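Local coordinates for sensor protein (Shewanella sp. W3-18-1, PDB 3MYF) that probably relays phosphoryl groups as part of a hybrid sensor histidine kinase, the portion described here being its histidine phosphotransfer (HPt) domain, at residues E24-L29 with C64-P69; S32-V37 with K104-V109; E38-A43 with A50-T55; Q72-E77 with I95-D100. All blocks are in the same frame, centred on the assembly; numbering follows the deposited sequence.

Contact 1 of 4, residues E24-L29 with C64-P69; sequences EMLKML and CYCGVP
Cys66 presses into helix 19-46 between Leu26, Leu29 and the backbone of Met25. Its CB lies 3.6 Å from Leu29 CD2, and Leu26 CD2 stands almost as near to the same Cys66 CB, at 3.7 Å. One bond further on, Cys66 SG stays close to Leu29 CD2 and comes 3.8 Å from Met25 O. The sulfur takes this direction because it is anti to its own carbonyl carbon (chi1 -61°). A small, weakly polar side chain suits this buried place, filling the space between two leucine methyls and a helix carbonyl. Beside it, Met25, a selenomethionine, bends so that SE rests 3.9 Å from Tyr65 CB, and the two side chains run side by side in the same direction; Met25 also packs on Met28 of the second subunit. The backbone turns at Gly67 with positive phi (56°), a conformation that glycine adopts readily, and Gly67 N donates to Gln14 OE1. Leu26 and Leu29 carry the apolar layer on to Val109 and Leu59. The arrangement is that of a connection between two helices, here 49-63 and 69-83, packed through Cys66 and the CB of Tyr65 against a third helix of the HPt four-helix bundle.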
loop_
_atom_site.group_PDB
_atom_site.type_symbol
_atom_site.label_atom_id
_atom_site.label_comp_id
_atom_site.label_asym_id
_atom_site.label_seq_id
_atom_site.Cartn_x
_atom_site.Cartn_y
_atom_site.Cartn_z
ATOM N N GLU A 24 9.428 3.443 2.457
ATOM C CA GLU A 24 7.986 3.660 2.598
ATOM C C GLU A 24 7.208 2.747 1.658
ATOM O O GLU A 24 6.190 2.177 2.054
ATOM C CB GLU A 24 7.599 5.132 2.402
ATOM C CG GLU A 24 6.093 5.424 2.465
ATOM C CD GLU A 24 5.383 4.909 3.730
ATOM O OE1 GLU A 24 5.976 4.901 4.830
ATOM O OE2 GLU A 24 4.206 4.526 3.627
HETATM N N MSE A 25 7.700 2.603 0.429
HETATM C CA MSE A 25 7.118 1.671 -0.542
HETATM C C MSE A 25 7.148 0.249 -0.009
HETATM O O MSE A 25 6.187 -0.495 -0.167
HETATM C CB MSE A 25 7.863 1.716 -1.879
HETATM C CG MSE A 25 8.070 3.100 -2.419
HETATM SE SE MSE A 25 7.438 3.254 -4.231
HETATM C CE MSE A 25 5.605 2.712 -3.873
ATOM N N LEU A 26 8.252 -0.115 0.639
ATOM C CA LEU A 26 8.384 -1.457 1.187
ATOM C C LEU A 26 7.410 -1.632 2.355
ATOM O O LEU A 26 6.812 -2.706 2.508
ATOM C CB LEU A 26 9.832 -1.746 1.597
ATOM C CG LEU A 26 10.818 -2.020 0.445
ATOM C CD1 LEU A 26 12.225 -2.237 0.975
ATOM C CD2 LEU A 26 10.383 -3.196 -0.444
ATOM N N LYS A 27 7.219 -0.562 3.128
ATOM C CA LYS A 27 6.216 -0.561 4.211
ATOM C C LYS A 27 4.805 -0.803 3.648
ATOM O O LYS A 27 4.059 -1.629 4.183
ATOM C CB LYS A 27 6.256 0.733 5.027
ATOM C CG LYS A 27 7.365 0.812 6.083
ATOM C CD LYS A 27 7.449 2.188 6.713
ATOM C CE LYS A 27 8.546 2.247 7.794
ATOM N NZ LYS A 27 8.750 3.614 8.348
HETATM N N MSE A 28 4.471 -0.097 2.564
HETATM C CA MSE A 28 3.140 -0.175 1.963
HETATM C C MSE A 28 2.897 -1.554 1.367
HETATM O O MSE A 28 1.802 -2.095 1.477
HETATM C CB MSE A 28 2.941 0.911 0.899
HETATM C CG MSE A 28 3.050 2.354 1.417
HETATM SE SE MSE A 28 2.422 3.661 0.115
HETATM C CE MSE A 28 3.418 5.226 0.642
ATOM N N LEU A 29 3.926 -2.118 0.735
ATOM C CA LEU A 29 3.816 -3.467 0.186
ATOM C C LEU A 29 3.556 -4.485 1.301
ATOM O O LEU A 29 2.613 -5.266 1.208
ATOM C CB LEU A 29 5.078 -3.834 -0.603
ATOM C CG LEU A 29 5.167 -5.236 -1.204
ATOM C CD1 LEU A 29 4.092 -5.348 -2.288
ATOM C CD2 LEU A 29 6.517 -5.488 -1.795
ATOM N N CYS A 64 6.918 -3.526 -9.341
ATOM C CA CYS A 64 7.798 -2.771 -10.233
ATOM C C CYS A 64 8.631 -1.732 -9.472
ATOM O O CYS A 64 9.584 -1.193 -10.022
ATOM C CB CYS A 64 7.005 -2.088 -11.365
ATOM S SG CYS A 64 6.233 -3.206 -12.601
ATOM N N TYR A 65 8.269 -1.462 -8.215
ATOM C CA TYR A 65 8.923 -0.425 -7.421
ATOM C C TYR A 65 9.451 -0.903 -6.062
ATOM O O TYR A 65 9.978 -0.103 -5.291
ATOM C CB TYR A 65 7.995 0.800 -7.271
ATOM C CG TYR A 65 7.687 1.451 -8.606
ATOM C CD1 TYR A 65 8.503 2.461 -9.110
ATOM C CD2 TYR A 65 6.610 1.021 -9.387
ATOM C CE1 TYR A 65 8.251 3.040 -10.346
ATOM C CE2 TYR A 65 6.346 1.593 -10.623
ATOM C CZ TYR A 65 7.169 2.605 -11.094
ATOM O OH TYR A 65 6.920 3.175 -12.322
ATOM N N CYS A 66 9.355 -2.200 -5.784
ATOM C CA CYS A 66 9.840 -2.732 -4.502
ATOM C C CYS A 66 11.019 -3.688 -4.586
ATOM O O CYS A 66 11.310 -4.378 -3.616
ATOM C CB CYS A 66 8.698 -3.398 -3.740
ATOM S SG CYS A 66 7.403 -2.247 -3.370
ATOM N N GLY A 67 11.681 -3.729 -5.743
ATOM C CA GLY A 67 12.881 -4.545 -5.953
ATOM C C GLY A 67 12.663 -6.016 -5.659
ATOM O O GLY A 67 13.416 -6.632 -4.895
ATOM N N VAL A 68 11.611 -6.566 -6.259
ATOM C CA VAL A 68 11.219 -7.950 -6.051
ATOM C C VAL A 68 11.158 -8.677 -7.401
ATOM O O VAL A 68 10.065 -8.884 -7.973
ATOM C CB VAL A 68 9.883 -8.071 -5.239
ATOM C CG1 VAL A 68 10.130 -7.815 -3.747
ATOM C CG2 VAL A 68 8.833 -7.106 -5.772
ATOM N N PRO A 69 12.335 -9.070 -7.925
ATOM C CA PRO A 69 12.376 -9.522 -9.318
ATOM C C PRO A 69 11.503 -10.743 -9.634
ATOM O O PRO A 69 10.859 -10.763 -10.676
ATOM C CB PRO A 69 13.866 -9.838 -9.553
ATOM C CG PRO A 69 14.580 -8.964 -8.539
ATOM C CD PRO A 69 13.686 -9.006 -7.330
#

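Contact 2 of 4, residues S32-V37 with K104-V109; sequences SLPETV and KVESAV
Val105 meets Leu33 with a methyl, Glu106 with its stem and carboxylate. Walking along helix 104-109, Val105 comes first: its CG1, anti to the backbone N (chi1 167°), lies 3.8 Å from Leu33 CD1, and the two side chains cross at about a right angle. A branched residue fits here, being short enough to let the leucine tip reach it from the facing helix. Glu106 follows and bridges most of the space between the helices. Its CG touches Leu33 CD1 at 3.8 Å, so the aliphatic stem continues the apolar contact begun by Val105. Beyond CG the chain is extended, which carries the carboxylate over to the other helix. There Glu106 OE2 stands 3.7 Å from Leu33 CB and 3.9 Å from Val37 CG2, and it also faces the ring of Pro34, whose CG is 4.1 Å from it. Pro34 has no N-H to give to the preceding turn, and the helix is kinked at this point. An alanine in place of Glu106 would probably open a gap beside Leu33 and Val37, where the stem and carboxylate now lie. Further on, Val109 also faces helix 19-46, but packs against Leu26 and Leu30 of that helix. The segment axes are 10.9 Å apart and run at 173°, almost exactly antiparallel, a pairing made by the first and last long helices of the antiparallel four-helix bundle characteristic of HPt domains.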
loop_
_atom_site.group_PDB
_atom_site.type_symbol
_atom_site.label_atom_id
_atom_site.label_comp_id
_atom_site.label_asym_id
_atom_site.label_seq_id
_atom_site.Cartn_x
_atom_site.Cartn_y
_atom_site.Cartn_z
ATOM N N SER A 32 0.131 -4.577 2.825
ATOM C CA SER A 32 -0.876 -5.073 1.871
ATOM C C SER A 32 -0.741 -6.572 1.565
ATOM O O SER A 32 -1.670 -7.185 1.064
ATOM C CB SER A 32 -0.777 -4.289 0.564
ATOM O OG SER A 32 0.363 -4.713 -0.179
ATOM N N LEU A 33 0.407 -7.164 1.876
ATOM C CA LEU A 33 0.665 -8.548 1.448
ATOM C C LEU A 33 -0.220 -9.634 2.105
ATOM O O LEU A 33 -0.634 -10.562 1.414
ATOM C CB LEU A 33 2.155 -8.898 1.549
ATOM C CG LEU A 33 3.025 -8.484 0.363
ATOM C CD1 LEU A 33 4.496 -8.787 0.662
ATOM C CD2 LEU A 33 2.577 -9.225 -0.893
ATOM N N PRO A 34 -0.517 -9.537 3.424
ATOM C CA PRO A 34 -1.339 -10.637 3.939
ATOM C C PRO A 34 -2.721 -10.742 3.256
ATOM O O PRO A 34 -3.147 -11.866 2.940
ATOM C CB PRO A 34 -1.431 -10.331 5.438
ATOM C CG PRO A 34 -0.131 -9.602 5.710
ATOM C CD PRO A 34 -0.006 -8.697 4.528
ATOM N N GLU A 35 -3.359 -9.592 2.992
ATOM C CA GLU A 35 -4.639 -9.550 2.269
ATOM C C GLU A 35 -4.515 -10.026 0.817
ATOM O O GLU A 35 -5.407 -10.713 0.303
ATOM C CB GLU A 35 -5.251 -8.141 2.331
ATOM C CG GLU A 35 -6.465 -7.908 1.436
ATOM C CD GLU A 35 -7.744 -8.515 1.981
ATOM O OE1 GLU A 35 -7.666 -9.360 2.902
ATOM O OE2 GLU A 35 -8.832 -8.144 1.485
ATOM N N THR A 36 -3.426 -9.653 0.149
ATOM C CA THR A 36 -3.161 -10.106 -1.213
ATOM C C THR A 36 -3.025 -11.625 -1.281
ATOM O O THR A 36 -3.627 -12.271 -2.168
ATOM C CB THR A 36 -1.905 -9.430 -1.786
ATOM O OG1 THR A 36 -2.164 -8.029 -1.951
ATOM C CG2 THR A 36 -1.528 -10.036 -3.152
ATOM N N VAL A 37 -2.245 -12.188 -0.357
ATOM C CA VAL A 37 -2.055 -13.646 -0.281
ATOM C C VAL A 37 -3.411 -14.375 -0.088
ATOM O O VAL A 37 -3.694 -15.343 -0.802
ATOM C CB VAL A 37 -1.048 -14.028 0.850
ATOM C CG1 VAL A 37 -1.102 -15.523 1.185
ATOM C CG2 VAL A 37 0.392 -13.614 0.478
ATOM N N LYS A 104 8.318 -15.679 1.093
ATOM C CA LYS A 104 9.733 -15.263 1.178
ATOM C C LYS A 104 9.898 -13.740 1.143
ATOM O O LYS A 104 10.811 -13.187 1.770
ATOM C CB LYS A 104 10.560 -15.881 0.048
ATOM C CG LYS A 104 10.634 -17.405 0.065
ATOM C CD LYS A 104 11.117 -17.923 -1.284
ATOM C CE LYS A 104 11.204 -19.430 -1.283
ATOM N NZ LYS A 104 11.410 -19.949 -2.656
ATOM N N VAL A 105 9.046 -13.074 0.377
ATOM C CA VAL A 105 9.065 -11.599 0.274
ATOM C C VAL A 105 8.650 -10.958 1.601
ATOM O O VAL A 105 9.278 -9.983 2.042
ATOM C CB VAL A 105 8.175 -11.078 -0.910
ATOM C CG1 VAL A 105 7.934 -9.554 -0.817
ATOM C CG2 VAL A 105 8.832 -11.407 -2.261
ATOM N N GLU A 106 7.615 -11.510 2.238
ATOM C CA GLU A 106 7.158 -11.026 3.555
ATOM C C GLU A 106 8.294 -11.109 4.568
ATOM O O GLU A 106 8.513 -10.179 5.358
ATOM C CB GLU A 106 5.950 -11.819 4.061
ATOM C CG GLU A 106 4.631 -11.479 3.362
ATOM C CD GLU A 106 3.485 -12.415 3.731
ATOM O OE1 GLU A 106 3.761 -13.521 4.245
ATOM O OE2 GLU A 106 2.302 -12.053 3.485
ATOM N N SER A 107 9.006 -12.231 4.559
ATOM C CA SER A 107 10.127 -12.409 5.483
ATOM C C SER A 107 11.266 -11.441 5.161
ATOM O O SER A 107 11.853 -10.829 6.066
ATOM C CB SER A 107 10.634 -13.853 5.462
ATOM O OG SER A 107 11.940 -13.905 6.040
ATOM N N ALA A 108 11.581 -11.307 3.874
ATOM C CA ALA A 108 12.715 -10.489 3.438
ATOM C C ALA A 108 12.493 -9.019 3.758
ATOM O O ALA A 108 13.403 -8.340 4.243
ATOM C CB ALA A 108 12.968 -10.673 1.964
ATOM N N VAL A 109 11.277 -8.535 3.499
ATOM C CA VAL A 109 10.943 -7.134 3.772
ATOM C C VAL A 109 10.925 -6.849 5.277
ATOM O O VAL A 109 11.500 -5.843 5.728
ATOM C CB VAL A 109 9.612 -6.698 3.103
ATOM C CG1 VAL A 109 9.294 -5.240 3.424
ATOM C CG2 VAL A 109 9.669 -6.894 1.593
#

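Contact 3 of 4, residues E38-A43 with A50-T55; sequences EKIQTA and ATMLST
Ala43, Ile40 and Met52 form the apolar centre of an antiparallel helix-to-helix contact, made by consecutive helices 19-46 and 49-63 near the turn that joins them. The segment axes pass 9.0 Å apart with a signed crossing angle of -152°. Such closeness goes with the small Ala43, whose CB meets Met52 CE at 3.7 Å. Met52, a selenomethionine, starts with CG anti to the backbone N (chi1 -174°) and then bends at its next two torsions. Its methyl end CE thus settles 3.3 Å from Ile40 O, while SE lies 4.0 Å from Ile40 CG2; the Ile40 and Met52 side chains cross at about a right angle. A long, flexible methionine chain suits this place, since it can curl against both an alanine methyl and the helix backbone. Thr51 sets its CG2 4.3 Å from Ala43 CB, and its hydroxyl is hydrogen-bonded to Asp48 in the turn. At the far end Lys39 lays its aliphatic part against Thr55, but the exact placing of the Thr55 side chain is doubtful. On the outer side of helix 38-43, Thr42 OG1 donates to Glu38 O at 2.7 Å, and Thr42 N reaches that oxygen from the opposite face of its carbonyl plane. Towards the middle of the bundle Ile40 rests on Ile95, Leu99 and Leu102 of helix 92-116, while Met52 touches Ile95 of that helix and Leu82 of helix 69-83.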
loop_
_atom_site.group_PDB
_atom_site.type_symbol
_atom_site.label_atom_id
_atom_site.label_comp_id
_atom_site.label_asym_id
_atom_site.label_seq_id
_atom_site.Cartn_x
_atom_site.Cartn_y
_atom_site.Cartn_z
ATOM N N GLU A 38 -4.232 -13.914 0.868
ATOM C CA GLU A 38 -5.573 -14.491 1.108
ATOM C C GLU A 38 -6.493 -14.419 -0.119
ATOM O O GLU A 38 -7.200 -15.390 -0.433
ATOM C CB GLU A 38 -6.265 -13.847 2.337
ATOM N N LYS A 39 -6.504 -13.272 -0.790
ATOM C CA LYS A 39 -7.289 -13.110 -2.007
ATOM C C LYS A 39 -6.817 -14.044 -3.131
ATOM O O LYS A 39 -7.640 -14.601 -3.859
ATOM C CB LYS A 39 -7.291 -11.647 -2.485
ATOM C CG LYS A 39 -8.088 -10.681 -1.595
ATOM C CD LYS A 39 -8.630 -9.468 -2.373
ATOM C CE LYS A 39 -7.527 -8.551 -2.896
ATOM N NZ LYS A 39 -7.470 -7.235 -2.185
ATOM N N ILE A 40 -5.502 -14.210 -3.284
ATOM C CA ILE A 40 -4.962 -15.139 -4.296
ATOM C C ILE A 40 -5.333 -16.585 -3.946
ATOM O O ILE A 40 -5.821 -17.335 -4.806
ATOM C CB ILE A 40 -3.434 -14.984 -4.460
ATOM C CG1 ILE A 40 -3.090 -13.599 -5.034
ATOM C CG2 ILE A 40 -2.851 -16.072 -5.326
ATOM C CD1 ILE A 40 -1.578 -13.219 -4.934
ATOM N N GLN A 41 -5.126 -16.968 -2.684
ATOM C CA GLN A 41 -5.434 -18.330 -2.251
ATOM C C GLN A 41 -6.906 -18.664 -2.485
ATOM O O GLN A 41 -7.234 -19.766 -2.922
ATOM C CB GLN A 41 -5.140 -18.518 -0.771
ATOM C CG GLN A 41 -3.671 -18.600 -0.402
ATOM C CD GLN A 41 -3.444 -18.468 1.095
ATOM O OE1 GLN A 41 -4.225 -17.830 1.810
ATOM N NE2 GLN A 41 -2.352 -19.058 1.575
ATOM N N THR A 42 -7.780 -17.708 -2.169
ATOM C CA THR A 42 -9.224 -17.916 -2.256
ATOM C C THR A 42 -9.658 -18.004 -3.713
ATOM O O THR A 42 -10.418 -18.904 -4.079
ATOM C CB THR A 42 -10.001 -16.810 -1.525
ATOM O OG1 THR A 42 -9.564 -16.759 -0.162
ATOM C CG2 THR A 42 -11.503 -17.079 -1.530
ATOM N N ALA A 43 -9.157 -17.083 -4.538
ATOM C CA ALA A 43 -9.467 -17.095 -5.975
ATOM C C ALA A 43 -9.007 -18.392 -6.662
ATOM O O ALA A 43 -9.701 -18.925 -7.536
ATOM C CB ALA A 43 -8.886 -15.856 -6.668
ATOM N N ALA A 50 -12.035 -13.061 -12.295
ATOM C CA ALA A 50 -11.987 -11.589 -12.128
ATOM C C ALA A 50 -11.203 -11.123 -10.886
ATOM O O ALA A 50 -10.433 -10.171 -10.948
ATOM C CB ALA A 50 -13.407 -11.002 -12.071
ATOM N N THR A 51 -11.464 -11.766 -9.753
ATOM C CA THR A 51 -10.765 -11.437 -8.503
ATOM C C THR A 51 -9.257 -11.693 -8.628
ATOM O O THR A 51 -8.423 -10.886 -8.150
ATOM C CB THR A 51 -11.303 -12.260 -7.345
ATOM O OG1 THR A 51 -12.688 -11.940 -7.142
ATOM C CG2 THR A 51 -10.516 -11.962 -6.074
HETATM N N MSE A 52 -8.906 -12.822 -9.243
HETATM C CA MSE A 52 -7.501 -13.154 -9.475
HETATM C C MSE A 52 -6.810 -12.067 -10.300
HETATM O O MSE A 52 -5.741 -11.588 -9.926
HETATM C CB MSE A 52 -7.338 -14.528 -10.138
HETATM C CG MSE A 52 -5.890 -14.970 -10.270
HETATM SE SE MSE A 52 -5.003 -15.227 -8.542
HETATM C CE MSE A 52 -5.691 -17.033 -8.112
ATOM N N LEU A 53 -7.425 -11.674 -11.409
ATOM C CA LEU A 53 -6.875 -10.616 -12.265
ATOM C C LEU A 53 -6.678 -9.296 -11.525
ATOM O O LEU A 53 -5.572 -8.737 -11.541
ATOM C CB LEU A 53 -7.740 -10.391 -13.507
ATOM C CG LEU A 53 -7.356 -9.269 -14.502
ATOM C CD1 LEU A 53 -5.859 -9.247 -14.896
ATOM C CD2 LEU A 53 -8.195 -9.399 -15.773
ATOM N N SER A 54 -7.731 -8.800 -10.882
ATOM C CA SER A 54 -7.644 -7.527 -10.171
ATOM C C SER A 54 -6.527 -7.542 -9.139
ATOM O O SER A 54 -5.747 -6.590 -9.053
ATOM C CB SER A 54 -8.964 -7.173 -9.492
ATOM O OG SER A 54 -8.788 -6.069 -8.622
ATOM N N THR A 55 -6.446 -8.622 -8.359
ATOM C CA THR A 55 -5.452 -8.625 -7.295
ATOM C C THR A 55 -4.016 -8.800 -7.804
ATOM O O THR A 55 -3.080 -8.211 -7.236
ATOM C CB THR A 55 -5.806 -9.496 -6.020
ATOM O OG1 THR A 55 -4.796 -10.484 -5.748
ATOM C CG2 THR A 55 -7.218 -10.095 -6.051
#

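Contact 4 of 4, residues Q72-E77 with I95-D100; sequences QRLCQE and ILELLD
Leu74 packs closely on Leu98 and Glu97, while Arg73 and Glu97 meet more loosely beside it through water. In the tight part Leu74 CD1 lies against the helix backbone, 3.7 Å from Leu98 CA. Leu98 CD1 answers by reaching Leu74 CB at 4.0 Å, and it also touches Cys75 SG, a small group suited to the buried side, where Cys75 meets Leu59 of helix 49-63. Leu74 CD2 sits over one face of the Glu97 carboxylate, 3.7 Å from Glu97 CD. The solvent side is less certain, since Arg73 is modelled in two conformations and its bonds here belong to one. In it the salt bridge from Arg73 NH1 to Glu97 OE2 is long, 3.7 Å. Water 1 fills in, accepting from Arg73 NH1 and donating to Glu97 OE2. Arg73 NH2 turns instead to Glu77 OE1 at 2.8 Å, on the syn side of that carboxylate, and water 2 donates to Glu97 OE1 at 2.9 Å. An alanine at Leu74 would probably open a gap over the Leu98 backbone and let the Glu97 carboxylate turn more freely. Helices 69-83 and 92-116 thus pack antiparallel in the HPt four-helix bundle, leucines inside and the Arg73, Glu77, Glu97 salt-bridge network outside.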
loop_
_atom_site.group_PDB
_atom_site.type_symbol
_atom_site.label_atom_id
_atom_site.label_comp_id
_atom_site.label_asym_id
_atom_site.label_seq_id
_atom_site.Cartn_x
_atom_site.Cartn_y
_atom_site.Cartn_z
ATOM N N GLN A 72 7.853 -9.822 -9.592
ATOM C CA GLN A 72 7.549 -9.029 -10.767
ATOM C C GLN A 72 7.314 -9.914 -11.988
ATOM O O GLN A 72 6.332 -9.722 -12.706
ATOM C CB GLN A 72 8.652 -8.005 -11.062
ATOM C CG GLN A 72 8.319 -7.082 -12.238
ATOM C CD GLN A 72 9.497 -6.231 -12.690
ATOM O OE1 GLN A 72 10.623 -6.718 -12.828
ATOM N NE2 GLN A 72 9.236 -4.957 -12.947
ATOM N N ARG A 73 8.211 -10.881 -12.193
ATOM C CA ARG A 73 8.142 -11.787 -13.327
ATOM C C ARG A 73 6.883 -12.640 -13.260
ATOM O O ARG A 73 6.141 -12.768 -14.248
ATOM C CB ARG A 73 9.368 -12.695 -13.359
ATOM C CG ARG A 73 9.262 -13.829 -14.382
ATOM C CD ARG A 73 10.544 -14.591 -14.477
ATOM N NE ARG A 73 10.818 -15.389 -13.289
ATOM C CZ ARG A 73 10.256 -16.565 -13.025
ATOM N NH1 ARG A 73 10.593 -17.223 -11.928
ATOM N NH2 ARG A 73 9.350 -17.075 -13.848
ATOM N N LEU A 74 6.657 -13.236 -12.094
ATOM C CA LEU A 74 5.499 -14.126 -11.910
ATOM C C LEU A 74 4.199 -13.362 -12.126
ATOM O O LEU A 74 3.290 -13.869 -12.814
ATOM C CB LEU A 74 5.550 -14.813 -10.536
ATOM C CG LEU A 74 6.663 -15.895 -10.401
ATOM C CD1 LEU A 74 6.720 -16.425 -8.988
ATOM C CD2 LEU A 74 6.509 -17.084 -11.374
ATOM N N CYS A 75 4.116 -12.141 -11.586
ATOM C CA CYS A 75 2.921 -11.298 -11.794
ATOM C C CYS A 75 2.738 -10.953 -13.269
ATOM O O CYS A 75 1.618 -10.962 -13.762
ATOM C CB CYS A 75 2.946 -10.026 -10.941
ATOM S SG CYS A 75 2.644 -10.325 -9.197
ATOM N N GLN A 76 3.839 -10.682 -13.970
ATOM C CA GLN A 76 3.769 -10.392 -15.402
ATOM C C GLN A 76 3.195 -11.586 -16.199
ATOM O O GLN A 76 2.283 -11.392 -16.999
ATOM C CB GLN A 76 5.136 -9.969 -15.955
ATOM C CG GLN A 76 5.099 -9.301 -17.332
ATOM C CD GLN A 76 4.918 -10.275 -18.494
ATOM O OE1 GLN A 76 5.386 -11.427 -18.457
ATOM N NE2 GLN A 76 4.245 -9.807 -19.548
ATOM N N GLU A 77 3.738 -12.790 -15.979
ATOM C CA GLU A 77 3.286 -14.007 -16.691
ATOM C C GLU A 77 1.806 -14.285 -16.396
ATOM O O GLU A 77 1.012 -14.570 -17.312
ATOM C CB GLU A 77 4.086 -15.229 -16.237
ATOM C CG GLU A 77 5.581 -15.254 -16.539
ATOM C CD GLU A 77 6.292 -16.333 -15.727
ATOM O OE1 GLU A 77 7.513 -16.493 -15.899
ATOM O OE2 GLU A 77 5.625 -17.014 -14.896
ATOM N N ILE A 95 0.775 -19.713 -10.087
ATOM C CA ILE A 95 0.147 -19.073 -8.926
ATOM C C ILE A 95 0.703 -19.651 -7.630
ATOM O O ILE A 95 0.995 -18.901 -6.669
ATOM C CB ILE A 95 -1.393 -19.158 -8.993
ATOM C CG1 ILE A 95 -1.894 -18.267 -10.134
ATOM C CG2 ILE A 95 -2.014 -18.776 -7.646
ATOM C CD1 ILE A 95 -3.331 -18.594 -10.602
ATOM N N LEU A 96 0.893 -20.972 -7.607
ATOM C CA LEU A 96 1.483 -21.640 -6.437
ATOM C C LEU A 96 2.916 -21.164 -6.206
ATOM O O LEU A 96 3.346 -20.955 -5.053
ATOM C CB LEU A 96 1.435 -23.178 -6.562
ATOM C CG LEU A 96 0.088 -23.903 -6.376
ATOM C CD1 LEU A 96 0.198 -25.406 -6.673
ATOM C CD2 LEU A 96 -0.523 -23.693 -4.980
ATOM N N GLU A 97 3.659 -21.014 -7.303
ATOM C CA GLU A 97 5.014 -20.505 -7.234
ATOM C C GLU A 97 4.986 -19.068 -6.710
ATOM O O GLU A 97 5.860 -18.668 -5.935
ATOM C CB GLU A 97 5.656 -20.522 -8.607
ATOM C CG GLU A 97 7.152 -20.266 -8.579
ATOM C CD GLU A 97 7.761 -20.293 -9.965
ATOM O OE1 GLU A 97 7.041 -20.703 -10.921
ATOM O OE2 GLU A 97 8.953 -19.923 -10.092
ATOM N N LEU A 98 4.009 -18.292 -7.164
ATOM C CA LEU A 98 3.887 -16.913 -6.685
ATOM C C LEU A 98 3.586 -16.850 -5.192
ATOM O O LEU A 98 4.196 -16.037 -4.458
ATOM C CB LEU A 98 2.853 -16.116 -7.461
ATOM C CG LEU A 98 2.589 -14.696 -6.916
ATOM C CD1 LEU A 98 3.783 -13.742 -7.129
ATOM C CD2 LEU A 98 1.340 -14.163 -7.590
ATOM N N LEU A 99 2.662 -17.693 -4.731
ATOM C CA LEU A 99 2.327 -17.710 -3.293
ATOM C C LEU A 99 3.544 -18.038 -2.450
ATOM O O LEU A 99 3.791 -17.389 -1.430
ATOM C CB LEU A 99 1.206 -18.712 -3.003
ATOM C CG LEU A 99 -0.178 -18.261 -3.462
ATOM C CD1 LEU A 99 -1.164 -19.439 -3.407
ATOM C CD2 LEU A 99 -0.664 -17.092 -2.618
ATOM N N ASP A 100 4.306 -19.046 -2.872
ATOM C CA ASP A 100 5.526 -19.429 -2.162
ATOM C C ASP A 100 6.509 -18.246 -2.116
ATOM O O ASP A 100 7.140 -17.984 -1.077
ATOM C CB ASP A 100 6.186 -20.639 -2.844
ATOM C CG ASP A 100 7.434 -21.092 -2.136
ATOM O OD1 ASP A 100 8.542 -20.813 -2.637
ATOM O OD2 ASP A 100 7.316 -21.714 -1.067
HETATM O O HOH W 1 9.397 -19.492 -12.562
HETATM O O HOH W 2 7.082 -19.749 -13.629
#

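Contacts 1, 2 and 3 all draw on helix 19-46, taken in order along its length, while contacts 2 and 4 share helix 92-116. Contacts 1 and 3 are buried and mainly apolar, each using selenomethionine, yet they lie about 20 Å apart between centres, on opposite sides of the chain's centre. Only contact 1 uses a loop and adjoins the second subunit. Contact 2 is partly buried and sets a carboxylate among apolar groups, whereas contact 4 pairs a leucine core with charges and waters at its outer edge. Contacts 3 and 4 join directly, Ile40 CG2 lying 3.6 Å from Leu99 CD2, and contacts 1 and 2 meet through Val68 and Val105.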